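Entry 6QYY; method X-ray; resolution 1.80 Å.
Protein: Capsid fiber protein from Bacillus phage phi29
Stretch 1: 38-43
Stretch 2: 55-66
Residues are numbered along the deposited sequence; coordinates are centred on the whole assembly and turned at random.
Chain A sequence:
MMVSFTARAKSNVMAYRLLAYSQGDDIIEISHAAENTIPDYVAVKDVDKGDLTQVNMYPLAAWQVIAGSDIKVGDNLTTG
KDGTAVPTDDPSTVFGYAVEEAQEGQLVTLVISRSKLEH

Stretch 1 38-43: IPDYVA
Stretch 2, residues 55-66: VNMYPLAAWQVI

Two short segments of one chain bury 451 Å² between them, and most of it gathers around two consecutive strand residues, Tyr41 and Val42. Their CA atoms lie 7.9 Å from that of Met57 (Tyr41) and 7.5 Å from that of Trp63 (Val42), so side chains and water, with one backbone amide, do the joining.

Stretch 2 enters as a strand at Val55 to Met57. The CA-to-CB bond of Asn56 points away, and its backbone O lies 3.6 Å from Tyr41 CE2. Met57 (phi/psi -107/137; chi m, t, p) places CG and CE over one face of the Tyr41 ring: CG sits 3.7 Å from the ring centroid, and CE reaches 3.6 Å from Tyr41 CD1. Tyr41 is extended (-160/-161), chi1 t and chi2 59°; its CB points sideways, yet the ring carries the hydroxyl across. There Tyr58 N donates to Tyr41 OH at 2.8 Å and 163°, a polar end for a buried aromatic.

The loop that began at Tyr58 runs on through Ala61. Leu60 (m, t) sends CD2 to the Tyr41 ring edge, 4.1 Å from CE1.

A second strand begins at Ala62, and Trp63 (-123/151, chi1 m, chi2 -15°) points toward stretch 1. Its edge faces the Tyr41 ring, planes at 83°, with CZ2 3.6 Å from Tyr41 CD1, while Pro39 CG packs 3.9 Å from Trp63 CZ3. Val42 (-142/145, chi1 p) centres CG1 over the indole's five-membered ring, 3.5 Å from its centroid: a compact branched residue suits that flat surface. One water accepts from Trp63 NE1 (3.0 Å) and hydrogen-bonds Tyr41 OH (2.9 Å), serving both polar groups.

Further along, a second water donates to Gln64 O (2.8 Å) and Ala43 O (3.1 Å), bridging the backbones. Val65 (chi1 t) closes the apolar patch, its CG2 4.1 Å from Val42 CG2.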

ATOM      1  N   ILE A  38       7.671 -13.192   3.251  1.00 36.94           N
ATOM      2  CA  ILE A  38       6.981 -12.080   2.598  1.00 34.56           C
ATOM      3  C   ILE A  38       7.890 -11.526   1.507  1.00 32.80           C
ATOM      4  O   ILE A  38       9.016 -11.098   1.800  1.00 32.87           O
ATOM      5  CB  ILE A  38       6.602 -10.976   3.597  1.00 37.66           C
ATOM      6  CG1 ILE A  38       5.809 -11.544   4.779  1.00 43.32           C
ATOM      7  CG2 ILE A  38       5.859  -9.851   2.873  1.00 31.81           C
ATOM      8  CD1 ILE A  38       4.431 -12.062   4.420  1.00 43.91           C
ATOM      9  N   PRO A  39       7.449 -11.500   0.255  1.00 27.31           N
ATOM     10  CA  PRO A  39       8.299 -10.973  -0.812  1.00 26.61           C
ATOM     11  C   PRO A  39       8.455  -9.468  -0.699  1.00 30.07           C
ATOM     12  O   PRO A  39       7.642  -8.767  -0.089  1.00 28.77           O
ATOM     13  CB  PRO A  39       7.537 -11.349  -2.089  1.00 26.54           C
ATOM     14  CG  PRO A  39       6.109 -11.373  -1.664  1.00 28.74           C
ATOM     15  CD  PRO A  39       6.135 -11.935  -0.248  1.00 28.28           C
ATOM     16  N   ASP A  40       9.532  -8.975  -1.303  1.00 27.09           N
ATOM     17  CA  ASP A  40       9.749  -7.536  -1.417  1.00 26.75           C
ATOM     18  C   ASP A  40       9.072  -6.957  -2.655  1.00 30.07           C
ATOM     19  O   ASP A  40       8.518  -5.852  -2.600  1.00 29.21           O
ATOM     20  CB  ASP A  40      11.248  -7.230  -1.445  1.00 26.33           C
ATOM     21  CG  ASP A  40      11.945  -7.611  -0.150  1.00 33.54           C
ATOM     22  OD1 ASP A  40      11.364  -7.369   0.942  1.00 38.56           O
ATOM     23  OD2 ASP A  40      13.072  -8.155  -0.211  1.00 36.56           O
ATOM     24  N   TYR A  41       9.099  -7.681  -3.768  1.00 23.75           N
ATOM     25  CA  TYR A  41       8.433  -7.229  -4.983  1.00 21.02           C
ATOM     26  C   TYR A  41       8.217  -8.453  -5.873  1.00 28.08           C
ATOM     27  O   TYR A  41       8.236  -9.589  -5.389  1.00 22.34           O
ATOM     28  CB  TYR A  41       9.225  -6.092  -5.663  1.00 20.45           C
ATOM     29  CG  TYR A  41       8.311  -5.242  -6.558  1.00 24.67           C
ATOM     30  CD1 TYR A  41       7.196  -4.595  -6.020  1.00 24.04           C
ATOM     31  CD2 TYR A  41       8.534  -5.134  -7.927  1.00 26.93           C
ATOM     32  CE1 TYR A  41       6.331  -3.849  -6.832  1.00 28.98           C
ATOM     33  CE2 TYR A  41       7.675  -4.391  -8.748  1.00 29.66           C
ATOM     34  CZ  TYR A  41       6.575  -3.755  -8.192  1.00 29.60           C
ATOM     35  OH  TYR A  41       5.721  -3.016  -8.995  1.00 29.37           O
ATOM     36  N   VAL A  42       7.993  -8.221  -7.169  1.00 21.58           N
ATOM     37  CA  VAL A  42       7.677  -9.267  -8.134  1.00 24.49           C
ATOM     38  C   VAL A  42       8.382  -8.946  -9.449  1.00 27.56           C
ATOM     39  O   VAL A  42       8.540  -7.780  -9.827  1.00 23.31           O
ATOM     40  CB  VAL A  42       6.150  -9.415  -8.333  1.00 29.95           C
ATOM     41  CG1 VAL A  42       5.543  -8.107  -8.866  1.00 28.44           C
ATOM     42  CG2 VAL A  42       5.821 -10.591  -9.249  1.00 30.84           C
ATOM     43  N   ALA A  43       8.834  -9.984 -10.146  1.00 24.54           N
ATOM     44  CA  ALA A  43       9.541  -9.786 -11.404  1.00 26.02           C
ATOM     45  C   ALA A  43       8.538  -9.773 -12.545  1.00 23.76           C
ATOM     46  O   ALA A  43       7.538 -10.491 -12.528  1.00 23.66           O
ATOM     47  CB  ALA A  43      10.594 -10.881 -11.653  1.00 23.22           C
ATOM     48  N   VAL A  55      14.769  -2.555 -12.418  1.00 26.26           N
ATOM     49  CA  VAL A  55      13.584  -2.974 -11.670  1.00 23.41           C
ATOM     50  C   VAL A  55      12.605  -1.810 -11.661  1.00 29.38           C
ATOM     51  O   VAL A  55      12.903  -0.756 -11.100  1.00 32.02           O
ATOM     52  CB  VAL A  55      13.944  -3.377 -10.231  1.00 27.56           C
ATOM     53  CG1 VAL A  55      12.676  -3.814  -9.483  1.00 31.00           C
ATOM     54  CG2 VAL A  55      15.012  -4.470 -10.206  1.00 28.60           C
ATOM     55  N   ASN A  56      11.431  -1.997 -12.262  1.00 27.62           N
ATOM     56  CA  ASN A  56      10.432  -0.938 -12.326  1.00 22.32           C
ATOM     57  C   ASN A  56       9.319  -1.249 -11.333  1.00 29.33           C
ATOM     58  O   ASN A  56       8.625  -2.260 -11.467  1.00 38.25           O
ATOM     59  CB  ASN A  56       9.868  -0.799 -13.742  1.00 27.02           C
ATOM     60  CG  ASN A  56      10.948  -0.468 -14.764  1.00 34.38           C
ATOM     61  OD1 ASN A  56      11.805   0.385 -14.529  1.00 34.90           O
ATOM     62  ND2 ASN A  56      10.922  -1.159 -15.892  1.00 42.98           N
ATOM     63  N   MET A  57       9.148  -0.388 -10.337  1.00 21.58           N
ATOM     64  CA  MET A  57       8.136  -0.629  -9.330  1.00 19.71           C
ATOM     65  C   MET A  57       6.963   0.325  -9.525  1.00 25.88           C
ATOM     66  O   MET A  57       7.146   1.513  -9.816  1.00 26.40           O
ATOM     67  CB  MET A  57       8.712  -0.537  -7.906  1.00 24.82           C
ATOM     68  CG  MET A  57       9.729  -1.621  -7.585  1.00 26.11           C
ATOM     69  SD  MET A  57      10.582  -1.355  -6.057  1.00 27.94           S
ATOM     70  CE  MET A  57       9.190  -1.736  -4.991  1.00 44.43           C
ATOM     71  N   TYR A  58       5.763  -0.233  -9.391  1.00 22.43           N
ATOM     72  CA  TYR A  58       4.476   0.387  -9.669  1.00 22.12           C
ATOM     73  C   TYR A  58       3.615   0.420  -8.412  1.00 22.53           C
ATOM     74  O   TYR A  58       3.871  -0.322  -7.457  1.00 21.54           O
ATOM     75  CB  TYR A  58       3.746  -0.401 -10.769  1.00 23.90           C
ATOM     76  CG  TYR A  58       4.365  -0.169 -12.127  1.00 33.41           C
ATOM     77  CD1 TYR A  58       4.016   0.945 -12.877  1.00 34.09           C
ATOM     78  CD2 TYR A  58       5.331  -1.037 -12.638  1.00 39.57           C
ATOM     79  CE1 TYR A  58       4.590   1.192 -14.120  1.00 39.48           C
ATOM     80  CE2 TYR A  58       5.916  -0.800 -13.897  1.00 37.07           C
ATOM     81  CZ  TYR A  58       5.536   0.319 -14.624  1.00 42.93           C
ATOM     82  OH  TYR A  58       6.087   0.588 -15.864  1.00 48.07           O
ATOM     83  N   PRO A  59       2.588   1.277  -8.375  1.00 27.31           N
ATOM     84  CA  PRO A  59       1.677   1.300  -7.222  1.00 23.80           C
ATOM     85  C   PRO A  59       1.088  -0.074  -6.934  1.00 28.34           C
ATOM     86  O   PRO A  59       0.846  -0.874  -7.839  1.00 27.70           O
ATOM     87  CB  PRO A  59       0.592   2.301  -7.645  1.00 24.95           C
ATOM     88  CG  PRO A  59       1.319   3.251  -8.575  1.00 26.38           C
ATOM     89  CD  PRO A  59       2.292   2.358  -9.340  1.00 22.87           C
ATOM     90  N   LEU A  60       0.887  -0.347  -5.648  1.00 28.47           N
ATOM     91  CA  LEU A  60       0.503  -1.676  -5.181  1.00 20.47           C
ATOM     92  C   LEU A  60      -1.013  -1.831  -5.176  1.00 28.14           C
ATOM     93  O   LEU A  60      -1.725  -1.079  -4.499  1.00 27.12           O
ATOM     94  CB  LEU A  60       1.047  -1.920  -3.777  1.00 23.73           C
ATOM     95  CG  LEU A  60       2.557  -1.712  -3.602  1.00 26.62           C
ATOM     96  CD1 LEU A  60       2.897  -1.677  -2.111  1.00 33.10           C
ATOM     97  CD2 LEU A  60       3.322  -2.826  -4.320  1.00 26.23           C
ATOM     98  N   ALA A  61      -1.504  -2.819  -5.908  1.00 22.96           N
ATOM     99  CA  ALA A  61      -2.861  -3.295  -5.685  1.00 27.99           C
ATOM    100  C   ALA A  61      -2.879  -4.795  -5.947  1.00 27.25           C
ATOM    101  O   ALA A  61      -3.058  -5.589  -5.018  1.00 28.26           O
ATOM    102  CB  ALA A  61      -3.869  -2.561  -6.570  1.00 30.38           C
ATOM    103  N   ALA A  62      -2.652  -5.194  -7.194  1.00 21.16           N
ATOM    104  CA  ALA A  62      -2.656  -6.603  -7.566  1.00 21.99           C
ATOM    105  C   ALA A  62      -1.345  -6.972  -8.256  1.00 23.34           C
ATOM    106  O   ALA A  62      -0.712  -6.140  -8.912  1.00 23.65           O
ATOM    107  CB  ALA A  62      -3.843  -6.924  -8.482  1.00 26.83           C
ATOM    108  N   TRP A  63      -0.936  -8.226  -8.089  1.00 20.32           N
ATOM    109  CA  TRP A  63       0.241  -8.771  -8.773  1.00 20.16           C
ATOM    110  C   TRP A  63      -0.145  -9.999  -9.580  1.00 25.98           C
ATOM    111  O   TRP A  63      -1.073 -10.724  -9.222  1.00 28.68           O
ATOM    112  CB  TRP A  63       1.333  -9.191  -7.795  1.00 19.53           C
ATOM    113  CG  TRP A  63       2.151  -8.101  -7.228  1.00 21.15           C
ATOM    114  CD1 TRP A  63       2.238  -6.805  -7.670  1.00 23.18           C
ATOM    115  CD2 TRP A  63       3.018  -8.206  -6.106  1.00 22.94           C
ATOM    116  NE1 TRP A  63       3.114  -6.101  -6.874  1.00 28.76           N
ATOM    117  CE2 TRP A  63       3.597  -6.936  -5.900  1.00 25.64           C
ATOM    118  CE3 TRP A  63       3.350  -9.251  -5.232  1.00 26.85           C
ATOM    119  CZ2 TRP A  63       4.505  -6.685  -4.862  1.00 25.63           C
ATOM    120  CZ3 TRP A  63       4.260  -9.001  -4.204  1.00 29.76           C
ATOM    121  CH2 TRP A  63       4.814  -7.730  -4.022  1.00 30.66           C
ATOM    122  N   GLN A  64       0.595 -10.244 -10.663  1.00 20.17           N
ATOM    123  CA  GLN A  64       0.501 -11.489 -11.416  1.00 18.68           C
ATOM    124  C   GLN A  64       1.699 -12.358 -11.061  1.00 23.64           C
ATOM    125  O   GLN A  64       2.847 -11.932 -11.246  1.00 23.57           O
ATOM    126  CB  GLN A  64       0.474 -11.215 -12.922  1.00 25.21           C
ATOM    127  CG  GLN A  64      -0.808 -10.634 -13.373  1.00 32.87           C
ATOM    128  CD  GLN A  64      -0.726 -10.038 -14.766  1.00 30.35           C
ATOM    129  OE1 GLN A  64       0.329  -9.596 -15.240  1.00 35.56           O
ATOM    130  NE2 GLN A  64      -1.848 -10.021 -15.419  1.00 22.22           N
ATOM    131  N   VAL A  65       1.434 -13.569 -10.554  1.00 21.79           N
ATOM    132  CA  VAL A  65       2.479 -14.476 -10.084  1.00 21.10           C
ATOM    133  C   VAL A  65       2.190 -15.898 -10.556  1.00 18.31           C
ATOM    134  O   VAL A  65       1.039 -16.343 -10.575  1.00 23.51           O
ATOM    135  CB  VAL A  65       2.610 -14.464  -8.542  1.00 23.97           C
ATOM    136  CG1 VAL A  65       3.818 -15.295  -8.127  1.00 24.50           C
ATOM    137  CG2 VAL A  65       2.752 -13.029  -8.016  1.00 24.21           C
ATOM    138  N   ILE A  66       3.244 -16.630 -10.907  1.00 18.80           N
ATOM    139  CA  ILE A  66       3.088 -18.043 -11.247  1.00 20.25           C
ATOM    140  C   ILE A  66       2.666 -18.835 -10.010  1.00 25.00           C
ATOM    141  O   ILE A  66       3.265 -18.708  -8.935  1.00 24.84           O
ATOM    142  CB  ILE A  66       4.395 -18.606 -11.829  1.00 20.11           C
ATOM    143  CG1 ILE A  66       4.766 -17.872 -13.140  1.00 23.61           C
ATOM    144  CG2 ILE A  66       4.247 -20.088 -12.096  1.00 25.62           C
ATOM    145  CD1 ILE A  66       3.777 -18.087 -14.225  1.00 25.56           C
TER
HETATM  146  O   HOH W   1       3.006  -3.285  -7.984  1.00 28.03           O
HETATM  147  O   HOH W   2       4.471  -9.945 -12.277  1.00 32.01           O